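Local coordinates for beta-galactosidase BgaB (Bifidobacterium adolescentis, PDB 5VYM), which hydrolyses terminal beta-D-galactose from galactosides, most actively beta1-4-linked galacto-oligosaccharides, and is represented here by its trimerisation domain, at residues S5-F11 / R48-L54; P140-R144 / E183-L189; Q78-D82 / V168-H172; L66-L72 / A95-E101. All coordinates share one frame; numbering follows the deposited sequence.

Contact 1: S5-F11 / R48-L54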
loop_
_atom_site.group_PDB
_atom_site.type_symbol
_atom_site.label_atom_id
_atom_site.label_comp_id
_atom_site.label_asym_id
_atom_site.label_seq_id
_atom_site.Cartn_x
_atom_site.Cartn_y
_atom_site.Cartn_z
ATOM N N SER B 5 -18.152 11.508 -16.677
ATOM C CA SER B 5 -17.697 12.426 -15.648
ATOM C C SER B 5 -16.276 12.082 -15.202
ATOM O O SER B 5 -15.743 11.007 -15.490
ATOM C CB SER B 5 -18.647 12.398 -14.451
ATOM O OG SER B 5 -18.093 13.088 -13.341
ATOM N N ASP B 6 -15.657 13.023 -14.485
ATOM C CA ASP B 6 -14.349 12.777 -13.892
ATOM C C ASP B 6 -14.431 11.928 -12.631
ATOM O O ASP B 6 -13.439 11.288 -12.267
ATOM C CB ASP B 6 -13.653 14.099 -13.558
ATOM C CG ASP B 6 -13.108 14.801 -14.784
ATOM O OD1 ASP B 6 -12.849 14.120 -15.798
ATOM O OD2 ASP B 6 -12.930 16.037 -14.730
ATOM N N THR B 7 -15.584 11.906 -11.967
ATOM C CA THR B 7 -15.747 11.245 -10.680
ATOM C C THR B 7 -16.751 10.109 -10.806
ATOM O O THR B 7 -17.815 10.277 -11.410
ATOM C CB THR B 7 -16.214 12.238 -9.611
ATOM O OG1 THR B 7 -15.322 13.359 -9.576
ATOM C CG2 THR B 7 -16.246 11.571 -8.241
ATOM N N ALA B 8 -16.410 8.960 -10.231
ATOM C CA ALA B 8 -17.296 7.806 -10.176
ATOM C C ALA B 8 -17.541 7.434 -8.722
ATOM O O ALA B 8 -16.591 7.241 -7.956
ATOM C CB ALA B 8 -16.705 6.613 -10.933
ATOM N N ILE B 9 -18.810 7.351 -8.343
ATOM C CA ILE B 9 -19.199 6.839 -7.035
ATOM C C ILE B 9 -19.491 5.354 -7.191
ATOM O O ILE B 9 -20.406 4.967 -7.924
ATOM C CB ILE B 9 -20.415 7.593 -6.481
ATOM C CG1 ILE B 9 -20.102 9.085 -6.374
ATOM C CG2 ILE B 9 -20.822 7.026 -5.128
ATOM C CD1 ILE B 9 -21.273 9.925 -5.930
ATOM N N LEU B 10 -18.705 4.520 -6.515
ATOM C CA LEU B 10 -18.788 3.081 -6.711
ATOM C C LEU B 10 -19.921 2.485 -5.890
ATOM O O LEU B 10 -20.119 2.839 -4.723
ATOM C CB LEU B 10 -17.467 2.413 -6.340
ATOM C CG LEU B 10 -16.231 2.933 -7.075
ATOM C CD1 LEU B 10 -15.050 2.015 -6.815
ATOM C CD2 LEU B 10 -16.498 3.072 -8.569
ATOM N N PHE B 11 -20.663 1.570 -6.509
ATOM C CA PHE B 11 -21.778 0.885 -5.870
ATOM C C PHE B 11 -21.456 -0.596 -5.729
ATOM O O PHE B 11 -21.124 -1.262 -6.717
ATOM C CB PHE B 11 -23.071 1.072 -6.667
ATOM C CG PHE B 11 -24.201 0.204 -6.196
ATOM C CD1 PHE B 11 -24.775 0.410 -4.952
ATOM C CD2 PHE B 11 -24.688 -0.816 -6.996
ATOM C CE1 PHE B 11 -25.814 -0.389 -4.511
ATOM C CE2 PHE B 11 -25.729 -1.618 -6.562
ATOM C CZ PHE B 11 -26.292 -1.403 -5.318
ATOM N N ARG B 48 -21.142 16.999 -11.458
ATOM C CA ARG B 48 -21.936 15.784 -11.331
ATOM C C ARG B 48 -21.070 14.548 -11.540
ATOM O O ARG B 48 -20.326 14.452 -12.520
ATOM C CB ARG B 48 -23.085 15.790 -12.336
ATOM C CG ARG B 48 -23.958 14.547 -12.264
ATOM C CD ARG B 48 -24.762 14.341 -13.537
ATOM N NE ARG B 48 -25.560 13.118 -13.478
ATOM C CZ ARG B 48 -25.101 11.910 -13.786
ATOM N NH1 ARG B 48 -23.842 11.755 -14.179
ATOM N NH2 ARG B 48 -25.898 10.853 -13.700
ATOM N N ALA B 49 -21.175 13.602 -10.614
ATOM C CA ALA B 49 -20.446 12.347 -10.681
ATOM C C ALA B 49 -21.358 11.232 -11.176
ATOM O O ALA B 49 -22.580 11.284 -11.012
ATOM C CB ALA B 49 -19.872 11.976 -9.312
ATOM N N ASP B 50 -20.750 10.225 -11.795
ATOM C CA ASP B 50 -21.468 9.033 -12.214
ATOM C C ASP B 50 -21.491 8.014 -11.084
ATOM O O ASP B 50 -20.608 7.991 -10.222
ATOM C CB ASP B 50 -20.822 8.408 -13.452
ATOM C CG ASP B 50 -20.776 9.356 -14.630
ATOM O OD1 ASP B 50 -21.688 10.200 -14.755
ATOM O OD2 ASP B 50 -19.827 9.252 -15.436
ATOM N N ILE B 51 -22.518 7.170 -11.089
ATOM C CA ILE B 51 -22.594 6.023 -10.195
ATOM C C ILE B 51 -22.265 4.784 -11.013
ATOM O O ILE B 51 -22.985 4.444 -11.959
ATOM C CB ILE B 51 -23.975 5.911 -9.534
ATOM C CG1 ILE B 51 -24.258 7.157 -8.690
ATOM C CG2 ILE B 51 -24.049 4.655 -8.678
ATOM C CD1 ILE B 51 -25.617 7.155 -8.034
ATOM N N VAL B 52 -21.171 4.116 -10.660
ATOM C CA VAL B 52 -20.640 2.991 -11.420
ATOM C C VAL B 52 -20.594 1.783 -10.501
ATOM O O VAL B 52 -20.134 1.901 -9.363
ATOM C CB VAL B 52 -19.240 3.281 -11.993
ATOM C CG1 VAL B 52 -18.720 2.081 -12.767
ATOM C CG2 VAL B 52 -19.277 4.520 -12.874
ATOM N N PRO B 53 -21.066 0.613 -10.932
ATOM C CA PRO B 53 -20.903 -0.593 -10.114
ATOM C C PRO B 53 -19.432 -0.887 -9.855
ATOM O O PRO B 53 -18.567 -0.640 -10.699
ATOM C CB PRO B 53 -21.553 -1.691 -10.964
ATOM C CG PRO B 53 -22.523 -0.966 -11.833
ATOM C CD PRO B 53 -21.894 0.367 -12.126
ATOM N N LEU B 54 -19.163 -1.426 -8.664
ATOM C CA LEU B 54 -17.787 -1.687 -8.253
ATOM C C LEU B 54 -17.089 -2.648 -9.207
ATOM O O LEU B 54 -15.888 -2.509 -9.472
ATOM C CB LEU B 54 -17.773 -2.231 -6.824
ATOM C CG LEU B 54 -16.430 -2.631 -6.214
ATOM C CD1 LEU B 54 -15.437 -1.491 -6.308
ATOM C CD2 LEU B 54 -16.608 -3.062 -4.767
#

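Contact 2: P140-R144 / E183-L189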
loop_
_atom_site.group_PDB
_atom_site.type_symbol
_atom_site.label_atom_id
_atom_site.label_comp_id
_atom_site.label_asym_id
_atom_site.label_seq_id
_atom_site.Cartn_x
_atom_site.Cartn_y
_atom_site.Cartn_z
ATOM N N PRO B 140 16.645 -32.420 -0.934
ATOM C CA PRO B 140 16.519 -31.437 -2.017
ATOM C C PRO B 140 17.544 -30.312 -1.888
ATOM O O PRO B 140 18.632 -30.407 -2.457
ATOM C CB PRO B 140 15.097 -30.906 -1.844
ATOM C CG PRO B 140 14.369 -31.995 -1.130
ATOM C CD PRO B 140 15.377 -32.615 -0.212
ATOM N N GLY B 141 17.192 -29.257 -1.158
ATOM C CA GLY B 141 18.150 -28.222 -0.818
ATOM C C GLY B 141 18.413 -27.178 -1.885
ATOM O O GLY B 141 18.628 -26.006 -1.561
ATOM N N GLU B 142 18.412 -27.576 -3.157
ATOM C CA GLU B 142 18.714 -26.669 -4.256
ATOM C C GLU B 142 17.591 -26.706 -5.282
ATOM O O GLU B 142 17.027 -27.769 -5.560
ATOM C CB GLU B 142 20.047 -27.028 -4.923
ATOM C CG GLU B 142 20.666 -25.893 -5.720
ATOM C CD GLU B 142 21.969 -26.289 -6.387
ATOM O OE1 GLU B 142 21.928 -27.071 -7.360
ATOM O OE2 GLU B 142 23.036 -25.823 -5.933
ATOM N N ILE B 143 17.274 -25.542 -5.845
ATOM C CA ILE B 143 16.174 -25.388 -6.792
ATOM C C ILE B 143 16.646 -24.520 -7.951
ATOM O O ILE B 143 17.380 -23.546 -7.749
ATOM C CB ILE B 143 14.931 -24.774 -6.114
ATOM C CG1 ILE B 143 14.354 -25.737 -5.076
ATOM C CG2 ILE B 143 13.867 -24.409 -7.140
ATOM C CD1 ILE B 143 13.044 -25.274 -4.487
ATOM N N ARG B 144 16.227 -24.872 -9.164
ATOM C CA ARG B 144 16.568 -24.104 -10.351
ATOM C C ARG B 144 15.540 -23.006 -10.605
ATOM O O ARG B 144 14.404 -23.056 -10.126
ATOM C CB ARG B 144 16.656 -25.006 -11.585
ATOM C CG ARG B 144 17.623 -26.162 -11.464
ATOM C CD ARG B 144 17.793 -26.847 -12.811
ATOM N NE ARG B 144 18.212 -28.238 -12.672
ATOM C CZ ARG B 144 17.371 -29.266 -12.609
ATOM N NH1 ARG B 144 16.062 -29.059 -12.676
ATOM N NH2 ARG B 144 17.837 -30.501 -12.483
ATOM N N GLU B 183 13.190 -30.603 -8.702
ATOM C CA GLU B 183 13.366 -30.238 -7.300
ATOM C C GLU B 183 12.325 -29.222 -6.848
ATOM O O GLU B 183 11.920 -29.229 -5.680
ATOM C CB GLU B 183 14.773 -29.687 -7.065
ATOM C CG GLU B 183 15.898 -30.557 -7.607
ATOM C CD GLU B 183 16.227 -30.251 -9.057
ATOM O OE1 GLU B 183 15.576 -29.358 -9.640
ATOM O OE2 GLU B 183 17.137 -30.903 -9.612
ATOM N N ALA B 184 11.884 -28.345 -7.753
ATOM C CA ALA B 184 10.865 -27.364 -7.396
ATOM C C ALA B 184 9.509 -28.018 -7.165
ATOM O O ALA B 184 8.688 -27.485 -6.412
ATOM C CB ALA B 184 10.763 -26.293 -8.482
ATOM N N ASP B 185 9.255 -29.166 -7.801
ATOM C CA ASP B 185 7.993 -29.866 -7.582
ATOM C C ASP B 185 7.912 -30.455 -6.181
ATOM O O ASP B 185 6.822 -30.517 -5.602
ATOM C CB ASP B 185 7.806 -30.967 -8.626
ATOM C CG ASP B 185 7.330 -30.432 -9.961
ATOM O OD1 ASP B 185 8.146 -29.823 -10.684
ATOM O OD2 ASP B 185 6.140 -30.620 -10.286
ATOM N N GLU B 186 9.044 -30.896 -5.624
ATOM C CA GLU B 186 9.026 -31.479 -4.287
ATOM C C GLU B 186 8.653 -30.446 -3.231
ATOM O O GLU B 186 8.056 -30.796 -2.207
ATOM C CB GLU B 186 10.382 -32.110 -3.970
ATOM C CG GLU B 186 10.412 -32.902 -2.671
ATOM C CD GLU B 186 11.695 -33.690 -2.496
ATOM O OE1 GLU B 186 12.493 -33.749 -3.454
ATOM O OE2 GLU B 186 11.905 -34.249 -1.399
ATOM N N TRP B 187 8.990 -29.179 -3.459
ATOM C CA TRP B 187 8.565 -28.090 -2.592
ATOM C C TRP B 187 7.287 -27.419 -3.081
ATOM O O TRP B 187 6.880 -26.403 -2.508
ATOM C CB TRP B 187 9.676 -27.043 -2.467
ATOM C CG TRP B 187 10.981 -27.590 -1.981
ATOM C CD1 TRP B 187 12.007 -28.058 -2.747
ATOM C CD2 TRP B 187 11.406 -27.718 -0.619
ATOM N NE1 TRP B 187 13.044 -28.469 -1.948
ATOM C CE2 TRP B 187 12.700 -28.273 -0.636
ATOM C CE3 TRP B 187 10.817 -27.418 0.614
ATOM C CZ2 TRP B 187 13.418 -28.536 0.530
ATOM C CZ3 TRP B 187 11.530 -27.681 1.771
ATOM C CH2 TRP B 187 12.816 -28.234 1.720
ATOM N N GLU B 188 6.654 -27.965 -4.124
ATOM C CA GLU B 188 5.446 -27.388 -4.719
ATOM C C GLU B 188 5.692 -25.954 -5.184
ATOM O O GLU B 188 4.838 -25.078 -5.035
ATOM C CB GLU B 188 4.263 -27.448 -3.749
ATOM C CG GLU B 188 4.045 -28.811 -3.115
ATOM C CD GLU B 188 2.893 -28.814 -2.131
ATOM O OE1 GLU B 188 1.897 -28.100 -2.376
ATOM O OE2 GLU B 188 2.986 -29.523 -1.106
ATOM N N LEU B 189 6.871 -25.714 -5.757
ATOM C CA LEU B 189 7.279 -24.378 -6.171
ATOM C C LEU B 189 7.410 -24.236 -7.682
ATOM O O LEU B 189 7.848 -23.184 -8.157
ATOM C CB LEU B 189 8.599 -23.996 -5.499
ATOM C CG LEU B 189 8.553 -23.780 -3.986
ATOM C CD1 LEU B 189 9.943 -23.503 -3.454
ATOM C CD2 LEU B 189 7.610 -22.641 -3.632
#

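Contact 3: Q78-D82 / V168-H172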
loop_
_atom_site.group_PDB
_atom_site.type_symbol
_atom_site.label_atom_id
_atom_site.label_comp_id
_atom_site.label_asym_id
_atom_site.label_seq_id
_atom_site.Cartn_x
_atom_site.Cartn_y
_atom_site.Cartn_z
ATOM N N GLN B 78 -6.913 -4.152 -4.171
ATOM C CA GLN B 78 -5.758 -4.050 -5.056
ATOM C C GLN B 78 -6.070 -3.185 -6.272
ATOM O O GLN B 78 -5.202 -2.446 -6.753
ATOM C CB GLN B 78 -5.306 -5.446 -5.487
ATOM C CG GLN B 78 -4.070 -5.460 -6.373
ATOM C CD GLN B 78 -2.843 -4.922 -5.668
ATOM O OE1 GLN B 78 -2.546 -5.301 -4.536
ATOM N NE2 GLN B 78 -2.125 -4.023 -6.332
ATOM N N ARG B 79 -7.302 -3.263 -6.785
ATOM C CA ARG B 79 -7.679 -2.424 -7.919
ATOM C C ARG B 79 -7.631 -0.947 -7.551
ATOM O O ARG B 79 -7.220 -0.110 -8.363
ATOM C CB ARG B 79 -9.072 -2.804 -8.422
ATOM C CG ARG B 79 -9.155 -4.167 -9.092
ATOM C CD ARG B 79 -10.598 -4.514 -9.428
ATOM N NE ARG B 79 -11.171 -3.585 -10.397
ATOM C CZ ARG B 79 -12.473 -3.344 -10.518
ATOM N NH1 ARG B 79 -13.339 -3.954 -9.719
ATOM N NH2 ARG B 79 -12.909 -2.485 -11.428
ATOM N N LEU B 80 -8.050 -0.609 -6.329
ATOM C CA LEU B 80 -7.954 0.774 -5.872
ATOM C C LEU B 80 -6.502 1.210 -5.733
ATOM O O LEU B 80 -6.146 2.332 -6.111
ATOM C CB LEU B 80 -8.689 0.943 -4.542
ATOM C CG LEU B 80 -10.209 0.786 -4.556
ATOM C CD1 LEU B 80 -10.744 0.789 -3.137
ATOM C CD2 LEU B 80 -10.852 1.892 -5.373
ATOM N N ALA B 81 -5.648 0.334 -5.195
ATOM C CA ALA B 81 -4.240 0.681 -5.032
ATOM C C ALA B 81 -3.565 0.889 -6.382
ATOM O O ALA B 81 -2.798 1.842 -6.558
ATOM C CB ALA B 81 -3.519 -0.401 -4.231
ATOM N N ASP B 82 -3.838 0.007 -7.347
ATOM C CA ASP B 82 -3.311 0.201 -8.695
ATOM C C ASP B 82 -3.851 1.484 -9.312
ATOM O O ASP B 82 -3.108 2.237 -9.952
ATOM C CB ASP B 82 -3.656 -1.000 -9.577
ATOM C CG ASP B 82 -2.859 -2.240 -9.216
ATOM O OD1 ASP B 82 -1.640 -2.117 -8.976
ATOM O OD2 ASP B 82 -3.453 -3.338 -9.172
ATOM N N VAL B 168 1.701 -13.037 -6.742
ATOM C CA VAL B 168 1.625 -11.752 -7.427
ATOM C C VAL B 168 0.203 -11.215 -7.329
ATOM O O VAL B 168 -0.766 -11.941 -7.582
ATOM C CB VAL B 168 2.067 -11.895 -8.891
ATOM C CG1 VAL B 168 1.912 -10.578 -9.627
ATOM C CG2 VAL B 168 3.506 -12.384 -8.960
ATOM N N THR B 169 0.075 -9.939 -6.963
ATOM C CA THR B 169 -1.225 -9.307 -6.774
ATOM C C THR B 169 -1.481 -8.119 -7.689
ATOM O O THR B 169 -2.632 -7.894 -8.067
ATOM C CB THR B 169 -1.391 -8.842 -5.317
ATOM O OG1 THR B 169 -0.347 -7.916 -4.982
ATOM C CG2 THR B 169 -1.335 -10.026 -4.365
ATOM N N GLY B 170 -0.453 -7.356 -8.053
ATOM C CA GLY B 170 -0.671 -6.166 -8.859
ATOM C C GLY B 170 -1.085 -6.512 -10.280
ATOM O O GLY B 170 -0.600 -7.475 -10.876
ATOM N N GLU B 171 -2.004 -5.709 -10.824
ATOM C CA GLU B 171 -2.471 -5.932 -12.189
ATOM C C GLU B 171 -1.329 -5.825 -13.187
ATOM O O GLU B 171 -1.266 -6.588 -14.158
ATOM C CB GLU B 171 -3.568 -4.931 -12.548
ATOM C CG GLU B 171 -4.768 -4.942 -11.623
ATOM C CD GLU B 171 -5.709 -3.787 -11.898
ATOM O OE1 GLU B 171 -5.536 -3.115 -12.938
ATOM O OE2 GLU B 171 -6.617 -3.547 -11.074
ATOM N N HIS B 172 -0.415 -4.884 -12.964
ATOM C CA HIS B 172 0.681 -4.620 -13.882
ATOM C C HIS B 172 2.001 -5.215 -13.410
ATOM O O HIS B 172 3.048 -4.909 -13.988
ATOM C CB HIS B 172 0.829 -3.113 -14.097
ATOM C CG HIS B 172 -0.453 -2.431 -14.460
ATOM N ND1 HIS B 172 -1.394 -2.068 -13.519
ATOM C CD2 HIS B 172 -0.956 -2.058 -15.659
ATOM C CE1 HIS B 172 -2.419 -1.494 -14.124
ATOM N NE2 HIS B 172 -2.178 -1.476 -15.424
HETATM O O HOH W 1 -7.628 -0.350 -11.117
HETATM O O HOH W 2 0.332 -3.485 -10.548
#

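Contact 4: L66-L72 / A95-E101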
loop_
_atom_site.group_PDB
_atom_site.type_symbol
_atom_site.label_atom_id
_atom_site.label_comp_id
_atom_site.label_asym_id
_atom_site.label_seq_id
_atom_site.Cartn_x
_atom_site.Cartn_y
_atom_site.Cartn_z
ATOM N N LEU B 66 -15.872 5.800 -2.508
ATOM C CA LEU B 66 -16.427 4.582 -1.918
ATOM C C LEU B 66 -17.158 4.941 -0.630
ATOM O O LEU B 66 -16.552 4.971 0.453
ATOM C CB LEU B 66 -15.335 3.546 -1.655
ATOM C CG LEU B 66 -14.645 2.945 -2.880
ATOM C CD1 LEU B 66 -13.351 3.684 -3.188
ATOM C CD2 LEU B 66 -14.391 1.458 -2.684
ATOM N N PRO B 67 -18.461 5.214 -0.696
ATOM C CA PRO B 67 -19.211 5.538 0.521
ATOM C C PRO B 67 -19.891 4.320 1.128
ATOM O O PRO B 67 -20.802 3.746 0.522
ATOM C CB PRO B 67 -20.236 6.565 0.027
ATOM C CG PRO B 67 -20.393 6.278 -1.468
ATOM C CD PRO B 67 -19.313 5.304 -1.893
ATOM N N THR B 68 -19.455 3.929 2.326
ATOM C CA THR B 68 -19.991 2.763 3.028
ATOM C C THR B 68 -19.951 1.524 2.133
ATOM O O THR B 68 -20.930 0.788 1.985
ATOM C CB THR B 68 -21.407 3.036 3.549
ATOM O OG1 THR B 68 -21.460 4.354 4.108
ATOM C CG2 THR B 68 -21.796 2.032 4.634
ATOM N N VAL B 69 -18.798 1.308 1.507
ATOM C CA VAL B 69 -18.552 0.069 0.752
ATOM C C VAL B 69 -18.014 -0.929 1.771
ATOM O O VAL B 69 -16.811 -1.161 1.904
ATOM C CB VAL B 69 -17.607 0.290 -0.433
ATOM C CG1 VAL B 69 -17.387 -1.010 -1.195
ATOM C CG2 VAL B 69 -18.173 1.356 -1.359
ATOM N N LEU B 70 -18.941 -1.524 2.526
ATOM C CA LEU B 70 -18.558 -2.373 3.651
ATOM C C LEU B 70 -17.785 -3.600 3.187
ATOM O O LEU B 70 -16.818 -4.016 3.838
ATOM C CB LEU B 70 -19.801 -2.793 4.435
ATOM C CG LEU B 70 -20.513 -1.694 5.221
ATOM C CD1 LEU B 70 -22.015 -1.818 5.056
ATOM C CD2 LEU B 70 -20.125 -1.763 6.689
ATOM N N ILE B 71 -18.194 -4.194 2.071
ATOM C CA ILE B 71 -17.573 -5.406 1.554
ATOM C C ILE B 71 -16.536 -5.002 0.517
ATOM O O ILE B 71 -16.877 -4.418 -0.519
ATOM C CB ILE B 71 -18.614 -6.359 0.947
ATOM C CG1 ILE B 71 -19.844 -6.465 1.854
ATOM C CG2 ILE B 71 -18.000 -7.730 0.714
ATOM C CD1 ILE B 71 -19.572 -7.114 3.186
ATOM N N LEU B 72 -15.271 -5.306 0.796
ATOM C CA LEU B 72 -14.179 -5.080 -0.142
ATOM C C LEU B 72 -13.310 -6.325 -0.169
ATOM O O LEU B 72 -12.684 -6.670 0.839
ATOM C CB LEU B 72 -13.344 -3.857 0.243
ATOM C CG LEU B 72 -13.646 -2.541 -0.474
ATOM C CD1 LEU B 72 -12.569 -1.514 -0.159
ATOM C CD2 LEU B 72 -13.769 -2.755 -1.975
ATOM N N ALA B 95 -16.955 3.849 6.850
ATOM C CA ALA B 95 -17.493 2.498 6.937
ATOM C C ALA B 95 -17.143 1.647 5.722
ATOM O O ALA B 95 -17.822 0.650 5.454
ATOM C CB ALA B 95 -19.008 2.544 7.131
ATOM N N THR B 96 -16.095 2.011 4.989
ATOM C CA THR B 96 -15.688 1.303 3.782
ATOM C C THR B 96 -14.546 0.345 4.098
ATOM O O THR B 96 -13.591 0.714 4.790
ATOM C CB THR B 96 -15.262 2.292 2.694
ATOM O OG1 THR B 96 -16.416 2.979 2.193
ATOM C CG2 THR B 96 -14.565 1.571 1.545
ATOM N N GLY B 97 -14.653 -0.883 3.600
ATOM C CA GLY B 97 -13.562 -1.833 3.704
ATOM C C GLY B 97 -13.454 -2.545 5.033
ATOM O O GLY B 97 -12.339 -2.813 5.497
ATOM N N LEU B 98 -14.583 -2.871 5.657
ATOM C CA LEU B 98 -14.570 -3.546 6.949
ATOM C C LEU B 98 -14.668 -5.059 6.828
ATOM O O LEU B 98 -14.186 -5.777 7.712
ATOM C CB LEU B 98 -15.721 -3.037 7.822
ATOM C CG LEU B 98 -15.861 -1.520 7.976
ATOM C CD1 LEU B 98 -16.967 -1.183 8.966
ATOM C CD2 LEU B 98 -14.541 -0.895 8.401
ATOM N N ILE B 99 -15.279 -5.561 5.756
ATOM C CA ILE B 99 -15.578 -6.978 5.608
ATOM C C ILE B 99 -15.092 -7.446 4.242
ATOM O O ILE B 99 -15.132 -6.699 3.259
ATOM C CB ILE B 99 -17.092 -7.246 5.784
ATOM C CG1 ILE B 99 -17.607 -6.595 7.070
ATOM C CG2 ILE B 99 -17.378 -8.723 5.821
ATOM C CD1 ILE B 99 -19.093 -6.774 7.302
ATOM N N ASP B 100 -14.622 -8.693 4.184
ATOM C CA ASP B 100 -14.117 -9.258 2.943
ATOM C C ASP B 100 -15.258 -9.893 2.145
ATOM O O ASP B 100 -16.419 -9.893 2.562
ATOM C CB ASP B 100 -12.997 -10.263 3.229
ATOM C CG ASP B 100 -13.509 -11.578 3.797
ATOM O OD1 ASP B 100 -14.613 -11.599 4.377
ATOM O OD2 ASP B 100 -12.797 -12.596 3.667
ATOM N N GLU B 101 -14.918 -10.453 0.981
ATOM C CA GLU B 101 -15.937 -10.976 0.075
ATOM C C GLU B 101 -16.623 -12.223 0.618
ATOM O O GLU B 101 -17.718 -12.560 0.154
ATOM C CB GLU B 101 -15.326 -11.277 -1.297
ATOM C CG GLU B 101 -14.419 -12.499 -1.345
ATOM C CD GLU B 101 -13.029 -12.238 -0.787
ATOM O OE1 GLU B 101 -12.794 -11.143 -0.235
ATOM O OE2 GLU B 101 -12.167 -13.134 -0.905
HETATM O O HOH W 3 -18.602 5.455 4.778
#

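Contact 1: S5-F11 / R48-L54
Residues 7-11 and 50-53 run side by side as parallel strands, their axes 4.5 Å apart at closest and turned by 42°, with a ladder from Asp50 N on Thr7 O to Leu54 N on Phe11 O. Ser5 ties the two segments together just before the strands begin: with OG swung away from its own backbone N (chi1 169°), the hydroxyl donates to Arg48 O at 2.7 Å, in the carbonyl plane and on a lone pair. Ser5 OG in turn accepts from Thr7 N in an ST turn. Asp50 OD2 takes Ser5 N at 3.1 Å, on its syn side but tilted 33° from the carboxylate plane, and also the hydroxyl of Tyr61, while OD1 lies in the Arg48 guanidinium plane in a salt bridge with NH1 at 2.7 Å. With an alanine in place of Asp50, Ser5 N and the Arg48 guanidinium would probably lose these partners, and the start of the strand pair would be less firmly fixed. Apolar contacts follow: Ala8 CB touches Val52 CG2 at 3.8 Å, and the CD1 methyls of Leu10 and Leu54 meet at 3.6 Å where the two side chains cross at about a right angle. Ile9 and Ile51 pack on helix 31-44, as in an open alpha/beta sheet. Polar bonds thus fix the start of this edge pairing, whereas hydrocarbon packing predominates among the side chains farther along.

Contact 2: P140-R144 / E183-L189
Hydrophobic packing between Ile143 and Trp187 forms the middle of this contact, with one charge pair at its side. Ile143 CD1 reaches Trp187 CD1 at 3.4 Å, approaching the indole obliquely, and also lies 3.7 Å from Leu189 CD1. The Ile143 CG2 branch, held anti to the backbone N, goes instead to Ala184 CB at 3.9 Å, so that the two branches touch different residues at the helix end. Pro140 CB leans obliquely on the pyrrole part of the indole, 3.2 Å from Trp187 NE1, and its CG rests against the carboxylate of Glu186. With an alanine in place of Trp187, Pro140 and the Ile143 CD1 methyl would probably lose their common wall and a gap would open beside the helix end. The electrostatic part is Arg144 with Glu183: the bend at chi2 (87°) brings the carboxylate over one guanidinium face, with OE2 3.0 Å from Arg144 NH2. The planes are 71° apart and no N-H points at the oxygen, leaving a salt bridge of charges alone. Backbone bonds close the helix in a Schellman motif, Leu189 N to Ala184 O at 2.6 Å, with Glu188 at the positive-phi position. Helix 182-186 packs its last turn against the start of strand 143-147, beside Trp162 of strand 158-163, which meets Trp187 edge-to-face, while Gly133 of the second subunit also packs on Trp187.

Contact 3: Q78-D82 / V168-H172
Asp82 OD2 is gripped by two N-H groups, Glu171 N from across the contact at 3.2 Å and, more weakly, Gln78 NE2 from one turn earlier in helix 74-85. This helix belongs to the alpha/beta part of the domain, and the loop 168-172 leads into strand 174-180 of the antiparallel sheet, so that a helix of the alpha/beta half meets a loop of the antiparallel half. The bond from Glu171 N is nearly straight (173°) but comes from above the carboxylate plane. Gln78 sets its CG against Thr169 O at 3.3 Å, and the bend at chi2 (64°) turns the amide so that NE2 comes near Gly170 CA and Asp82 OD2. Thr169 OG1 bonds weakly to Gly123 O of the second subunit, where Val168 carries the sheet on across the interface. Glu171, extended beyond CG, reaches across the helix and sets OE2 against the Arg79 CG methylene at 3.3 Å, while the guanidinium is turned to Asp76 and Tyr56 O. Glu171 OE2 also stands 3.7 Å from Asp82 OD2, a closeness of like charges that would be expected to raise the proton affinity of one of them. A water donates to Asp82 OD1 at 2.9 Å and accepts from His172 N at 2.9 Å.

Contact 4: L66-L72 / A95-E101
Thr96 is the knob of this contact, set into the bend in which strand 63-66 ends and residues 67-69 follow. Its CG2 methyl rests between Leu66 CB and Val69 CB, 3.8 Å from each, while its hydroxyl turns into the bend. OG1 donates to Leu66 O at 2.6 Å, from above the carbonyl plane, and accepts Val69 N at 3.0 Å. Val69, centre of an inverse gamma turn, receives Gly97 N on its carbonyl; Gly97, with positive phi, has no side chain, and the Leu72 CD1 methyl packs over its CA. Farther on, the bumps come from the other side. The Leu70 CD2 methyl lies against Ala95 O and 3.9 Å from Leu98 CD1, and Ile71 folds back at chi2 (-66°), bringing CD1 to 3.6 Å from Ile99 CB. The Ile71 CG2 branch presses on Asp100 O at 3.3 Å. Between these hydrophobic bumps the backbones join through Ile99 N to Leu70 O and Leu72 N to Ile99 O, a single bridge at Ile71 and Ile99. Both loops follow parallel strands of the alpha/beta fold, 63-66 and 89-93. Much of their backbone polarity is met across this buried, mainly aliphatic contact, while Ile71 N and Leu72 O are taken up by Ser15 and Trp106.

How the contacts relate
Contacts 1 and 4 belong to the parallel-sheet half of the domain and touch, Ile9 CG2 lying 3.8 Å from Pro67 CG; contact 1 is a regular, partly buried strand pair, contact 4 a buried pairing of irregular loops. Contact 3 lies at the surface: its helix packs on contact 4 through Leu80 and reaches contact 1 where Arg79 NH1 probably bonds Leu54 O, while its loop belongs to the antiparallel half. Contact 2, also partly buried, lies in that other half, about 47 Å from contact 1 between centres, and on the opposite side of the chain's centre. Backbone bonds dominate contacts 1 and 4, side-chain carboxylates and waters contact 3, and aliphatic packing on one indole, with a charge pair, contact 2.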